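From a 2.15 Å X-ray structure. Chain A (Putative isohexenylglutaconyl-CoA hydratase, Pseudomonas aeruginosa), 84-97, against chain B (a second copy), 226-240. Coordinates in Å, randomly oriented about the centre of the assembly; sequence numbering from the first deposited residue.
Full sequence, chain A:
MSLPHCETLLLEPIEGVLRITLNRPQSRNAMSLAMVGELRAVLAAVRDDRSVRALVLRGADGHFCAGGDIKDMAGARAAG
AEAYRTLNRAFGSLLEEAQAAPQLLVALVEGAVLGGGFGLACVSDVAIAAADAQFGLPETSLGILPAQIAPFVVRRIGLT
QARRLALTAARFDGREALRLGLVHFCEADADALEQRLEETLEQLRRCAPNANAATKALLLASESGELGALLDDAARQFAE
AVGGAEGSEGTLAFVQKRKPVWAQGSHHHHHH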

# COMPACT_ATOMS: atom_id res chain seq x y z
N TYR A 84 11.86 -15.07 -26.46
CA TYR A 84 11.95 -14.50 -25.13
C TYR A 84 10.62 -13.83 -24.74
O TYR A 84 10.16 -14.03 -23.65
CB TYR A 84 13.17 -13.58 -25.00
CG TYR A 84 14.44 -14.41 -24.87
CD1 TYR A 84 14.67 -15.17 -23.73
CD2 TYR A 84 15.36 -14.50 -25.91
CE1 TYR A 84 15.80 -15.98 -23.61
CE2 TYR A 84 16.48 -15.32 -25.80
CZ TYR A 84 16.69 -16.06 -24.65
OH TYR A 84 17.80 -16.84 -24.51
N ARG A 85 10.01 -13.09 -25.68
CA ARG A 85 8.74 -12.38 -25.44
C ARG A 85 7.60 -13.33 -25.12
O ARG A 85 6.91 -13.19 -24.10
CB ARG A 85 8.40 -11.51 -26.67
CG ARG A 85 7.29 -10.53 -26.56
CD ARG A 85 7.00 -9.82 -27.95
NE ARG A 85 6.52 -10.73 -28.99
CZ ARG A 85 5.39 -11.43 -28.95
NH1 ARG A 85 4.56 -11.35 -27.91
NH2 ARG A 85 5.06 -12.20 -29.96
N THR A 86 7.42 -14.33 -25.96
CA THR A 86 6.27 -15.23 -25.86
C THR A 86 6.31 -16.12 -24.61
O THR A 86 5.29 -16.37 -23.98
CB THR A 86 6.19 -16.13 -27.10
OG1 THR A 86 5.69 -15.39 -28.20
CG2 THR A 86 5.29 -17.25 -26.88
N LEU A 87 7.50 -16.60 -24.28
CA LEU A 87 7.73 -17.42 -23.09
C LEU A 87 7.69 -16.62 -21.77
O LEU A 87 7.12 -17.12 -20.80
CB LEU A 87 9.05 -18.21 -23.22
CG LEU A 87 9.14 -19.21 -24.39
CD1 LEU A 87 10.58 -19.70 -24.70
CD2 LEU A 87 8.29 -20.41 -24.11
N ASN A 88 8.31 -15.42 -21.72
CA ASN A 88 8.13 -14.48 -20.57
C ASN A 88 6.64 -14.10 -20.37
O ASN A 88 6.12 -14.19 -19.28
CB ASN A 88 9.02 -13.23 -20.72
CG ASN A 88 9.02 -12.34 -19.48
OD1 ASN A 88 8.57 -11.19 -19.51
ND2 ASN A 88 9.56 -12.85 -18.38
N ARG A 89 5.93 -13.75 -21.45
CA ARG A 89 4.51 -13.43 -21.30
C ARG A 89 3.68 -14.60 -20.76
O ARG A 89 2.78 -14.40 -19.94
CB ARG A 89 3.87 -12.92 -22.59
CG ARG A 89 2.44 -12.48 -22.37
CD ARG A 89 2.39 -11.33 -21.41
NE ARG A 89 1.07 -10.77 -21.18
CZ ARG A 89 0.21 -11.21 -20.27
NH1 ARG A 89 0.54 -12.25 -19.51
NH2 ARG A 89 -0.96 -10.61 -20.12
N ALA A 90 3.98 -15.83 -21.22
CA ALA A 90 3.32 -17.00 -20.65
C ALA A 90 3.63 -17.20 -19.15
O ALA A 90 2.81 -17.73 -18.42
CB ALA A 90 3.62 -18.27 -21.45
N PHE A 91 4.79 -16.78 -18.67
CA PHE A 91 5.06 -16.86 -17.25
C PHE A 91 4.21 -15.73 -16.59
O PHE A 91 3.75 -15.85 -15.46
CB PHE A 91 6.56 -16.78 -16.91
CG PHE A 91 6.83 -16.48 -15.44
CD1 PHE A 91 6.42 -17.35 -14.44
CD2 PHE A 91 7.43 -15.29 -15.06
CE1 PHE A 91 6.63 -17.06 -13.11
CE2 PHE A 91 7.63 -15.00 -13.70
CZ PHE A 91 7.24 -15.91 -12.74
N GLY A 92 3.93 -14.67 -17.33
CA GLY A 92 3.03 -13.65 -16.82
C GLY A 92 1.60 -14.17 -16.74
O GLY A 92 0.85 -13.82 -15.82
N SER A 93 1.22 -15.00 -17.70
CA SER A 93 -0.11 -15.61 -17.66
C SER A 93 -0.23 -16.54 -16.48
O SER A 93 -1.29 -16.61 -15.88
CB SER A 93 -0.42 -16.36 -18.95
OG SER A 93 -0.35 -15.50 -20.05
N LEU A 94 0.84 -17.25 -16.10
CA LEU A 94 0.76 -18.11 -14.90
C LEU A 94 0.45 -17.26 -13.67
O LEU A 94 -0.34 -17.65 -12.86
CB LEU A 94 2.03 -18.91 -14.67
CG LEU A 94 2.27 -19.46 -13.25
CD1 LEU A 94 1.14 -20.32 -12.77
CD2 LEU A 94 3.54 -20.30 -13.24
N LEU A 95 1.09 -16.09 -13.53
CA LEU A 95 0.94 -15.27 -12.34
C LEU A 95 -0.46 -14.69 -12.31
O LEU A 95 -1.06 -14.56 -11.24
CB LEU A 95 2.00 -14.14 -12.28
CG LEU A 95 3.50 -14.48 -12.22
CD1 LEU A 95 4.40 -13.20 -12.31
CD2 LEU A 95 3.86 -15.31 -10.98
N GLU A 96 -0.99 -14.40 -13.49
CA GLU A 96 -2.31 -13.82 -13.58
C GLU A 96 -3.35 -14.81 -13.11
O GLU A 96 -4.27 -14.44 -12.37
CB GLU A 96 -2.66 -13.42 -15.02
CG GLU A 96 -2.00 -12.18 -15.48
CD GLU A 96 -2.50 -11.72 -16.87
OE1 GLU A 96 -3.31 -10.75 -16.88
OE2 GLU A 96 -2.06 -12.31 -17.91
N GLU A 97 -3.20 -16.05 -13.57
CA GLU A 97 -4.17 -17.11 -13.31
C GLU A 97 -4.02 -17.74 -11.92
O GLU A 97 -4.96 -18.34 -11.39
CB GLU A 97 -4.10 -18.16 -14.41
CG GLU A 97 -4.33 -17.64 -15.86
CD GLU A 97 -3.58 -18.47 -16.96
OE1 GLU A 97 -3.00 -19.52 -16.67
OE2 GLU A 97 -3.58 -18.07 -18.14
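Chain B 226-240: ELGALLDDAARQFAE

Chain A contributes helix throughout 84-97, part of a longer helix that extends beyond the stretch at both ends. Chain B is helical from Leu B227 to Glu B240 and runs on beyond it; Glu B226, with phi/psi of -70/138, occupies the N-cap position. The two helices run in broadly opposing directions, with an angle of 134° between their N-to-C axes and a closest approach of 7.9 Å. The chain B helix therefore crosses obliquely, its C-terminal part against the start of the chain A stretch and its first turn near Glu A96. The backbones come closest where alanines face chain A: CA of Tyr A84 lies 4.9 Å from CA of Ala B239, and CA of Arg A85 lies 4.9 Å from CA of Ala B235. Toward the other end they diverge, with 6.6 Å between CA of Gly A92 and CA of Leu B231 and 8.4 Å between CA of Glu A96 and CA of Gly B228.

The small side chains suit the close end. The methyl CB of Ala B239 packs 3.8 Å from CB of Tyr A84, whose ring leads away from chain B. One turn earlier, CB of Ala B235 comes within 3.6 Å of the carbonyl O of Arg A85 and 3.7 Å of CB of Arg A89, so that a single methyl group meets both backbone and side chain of the facing helix. Beside it lies Asn A88, with OD1 3.4 Å from CA of Ala B235 and its CG over one face of the Phe B238 ring, 3.5 Å from CD2. A planar amide can lie on an aromatic ring in this way while its oxygen is hydrogen-bonded elsewhere in the structure.

Arg A89 is the polar centre of the contact. Its CA-to-CB bond points sideways, but the long side chain brings its end into a hole formed by Gly B228, Leu B231, Asp B232 and Ala B235. NE donates to OD1 of Asp B232 at 2.7 Å, a hydrogen bond within a salt bridge, with the carboxylate at the edge of the guanidinium where its N-H bonds point. NH2 of Arg A89 donates to the carbonyl O of Gly B228 at 3.2 Å, while CB of Leu B231 lies over one guanidinium face, 3.4 Å from CZ of Arg A89. Within chain A, Glu A96 completes the network: its OE2 accepts from NH1 at 3.1 Å and from NH2 at 3.0 Å of Arg A89, so the cation is shared between carboxylates of the two chains.

Where the helices spread apart, a longer apolar side chain is useful. Leu B231 points toward chain A, and its CD1 reaches 3.6 Å from CD of Glu A96 and 4.1 Å from O of Gly A92.

Near the close end, Arg B236 lays one face of its guanidinium over the aliphatic stem of Arg A85, with NH2 3.7 Å from CD of Arg A85. The like charges are near, NE of Arg A85 being 3.8 Å from NH2 of Arg B236.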

# COMPACT_ATOMS: atom_id res chain seq x y z
N GLU B 226 -4.09 -0.93 -16.86
CA GLU B 226 -4.65 -2.27 -17.00
C GLU B 226 -3.53 -3.35 -17.04
O GLU B 226 -2.52 -3.17 -17.70
CB GLU B 226 -5.51 -2.34 -18.24
CG GLU B 226 -4.76 -2.04 -19.54
CD GLU B 226 -4.68 -0.54 -19.86
OE1 GLU B 226 -4.85 0.25 -18.91
OE2 GLU B 226 -4.48 -0.16 -21.04
N LEU B 227 -3.74 -4.46 -16.34
CA LEU B 227 -2.69 -5.38 -15.98
C LEU B 227 -2.17 -6.18 -17.20
O LEU B 227 -0.97 -6.23 -17.45
CB LEU B 227 -3.20 -6.29 -14.85
CG LEU B 227 -2.31 -7.49 -14.46
CD1 LEU B 227 -0.93 -6.98 -14.10
CD2 LEU B 227 -2.87 -8.32 -13.34
N GLY B 228 -3.09 -6.82 -17.93
CA GLY B 228 -2.81 -7.55 -19.16
C GLY B 228 -1.94 -6.83 -20.16
O GLY B 228 -1.01 -7.43 -20.68
N ALA B 229 -2.21 -5.55 -20.39
CA ALA B 229 -1.51 -4.72 -21.37
C ALA B 229 -0.12 -4.37 -20.88
O ALA B 229 0.85 -4.39 -21.61
CB ALA B 229 -2.30 -3.42 -21.60
N LEU B 230 -0.03 -4.02 -19.61
CA LEU B 230 1.24 -3.85 -18.97
C LEU B 230 2.13 -5.11 -19.10
O LEU B 230 3.33 -5.00 -19.34
CB LEU B 230 1.03 -3.48 -17.50
CG LEU B 230 2.33 -3.29 -16.75
CD1 LEU B 230 3.27 -2.39 -17.50
CD2 LEU B 230 2.08 -2.74 -15.38
N LEU B 231 1.57 -6.30 -18.92
CA LEU B 231 2.34 -7.54 -19.08
C LEU B 231 2.81 -7.79 -20.55
O LEU B 231 3.99 -8.19 -20.80
CB LEU B 231 1.59 -8.73 -18.48
CG LEU B 231 1.43 -8.71 -16.92
CD1 LEU B 231 0.52 -9.84 -16.55
CD2 LEU B 231 2.80 -8.82 -16.12
N ASP B 232 1.90 -7.54 -21.51
CA ASP B 232 2.23 -7.66 -22.93
C ASP B 232 3.47 -6.83 -23.22
O ASP B 232 4.42 -7.29 -23.84
CB ASP B 232 1.07 -7.20 -23.81
CG ASP B 232 -0.08 -8.13 -23.74
OD1 ASP B 232 0.11 -9.24 -23.23
OD2 ASP B 232 -1.19 -7.78 -24.21
N ASP B 233 3.47 -5.60 -22.74
CA ASP B 233 4.55 -4.67 -23.01
C ASP B 233 5.82 -5.02 -22.20
O ASP B 233 6.96 -4.94 -22.72
CB ASP B 233 4.06 -3.25 -22.80
CG ASP B 233 5.16 -2.23 -22.96
OD1 ASP B 233 5.61 -1.97 -24.12
OD2 ASP B 233 5.60 -1.71 -21.92
N ALA B 234 5.63 -5.46 -20.96
CA ALA B 234 6.75 -5.86 -20.12
C ALA B 234 7.54 -7.03 -20.76
O ALA B 234 8.72 -7.00 -20.78
CB ALA B 234 6.27 -6.24 -18.72
N ALA B 235 6.84 -8.02 -21.27
CA ALA B 235 7.39 -9.15 -21.95
C ALA B 235 8.21 -8.73 -23.18
O ALA B 235 9.23 -9.33 -23.46
CB ALA B 235 6.29 -10.11 -22.34
N ARG B 236 7.78 -7.69 -23.90
CA ARG B 236 8.59 -7.15 -24.98
C ARG B 236 9.92 -6.53 -24.49
O ARG B 236 11.00 -6.79 -25.04
CB ARG B 236 7.82 -6.14 -25.84
CG ARG B 236 8.66 -5.64 -27.02
CD ARG B 236 7.79 -4.88 -28.11
NE ARG B 236 6.73 -5.70 -28.66
CZ ARG B 236 6.85 -6.42 -29.78
NH1 ARG B 236 7.99 -6.46 -30.48
NH2 ARG B 236 5.82 -7.14 -30.18
N GLN B 237 9.80 -5.67 -23.49
CA GLN B 237 10.94 -5.09 -22.82
C GLN B 237 11.90 -6.13 -22.23
O GLN B 237 13.10 -5.94 -22.22
CB GLN B 237 10.43 -4.12 -21.72
CG GLN B 237 9.85 -2.83 -22.36
CD GLN B 237 9.42 -1.77 -21.35
OE1 GLN B 237 8.39 -1.09 -21.54
NE2 GLN B 237 10.20 -1.61 -20.28
N PHE B 238 11.37 -7.20 -21.70
CA PHE B 238 12.22 -8.26 -21.19
C PHE B 238 13.07 -8.86 -22.36
O PHE B 238 14.29 -9.04 -22.24
CB PHE B 238 11.33 -9.34 -20.56
CG PHE B 238 12.10 -10.54 -20.03
CD1 PHE B 238 12.68 -10.51 -18.75
CD2 PHE B 238 12.18 -11.71 -20.76
CE1 PHE B 238 13.34 -11.62 -18.24
CE2 PHE B 238 12.85 -12.79 -20.27
CZ PHE B 238 13.44 -12.75 -18.99
N ALA B 239 12.43 -9.18 -23.47
CA ALA B 239 13.16 -9.74 -24.63
C ALA B 239 14.30 -8.81 -25.07
O ALA B 239 15.43 -9.23 -25.28
CB ALA B 239 12.19 -10.02 -25.82
N GLU B 240 13.97 -7.54 -25.20
CA GLU B 240 14.91 -6.51 -25.57
C GLU B 240 16.11 -6.47 -24.64
O GLU B 240 17.26 -6.30 -25.07
CB GLU B 240 14.18 -5.15 -25.60
CG GLU B 240 13.18 -5.01 -26.79
CD GLU B 240 12.33 -3.71 -26.78
OE1 GLU B 240 12.24 -3.03 -25.72
OE2 GLU B 240 11.75 -3.37 -27.84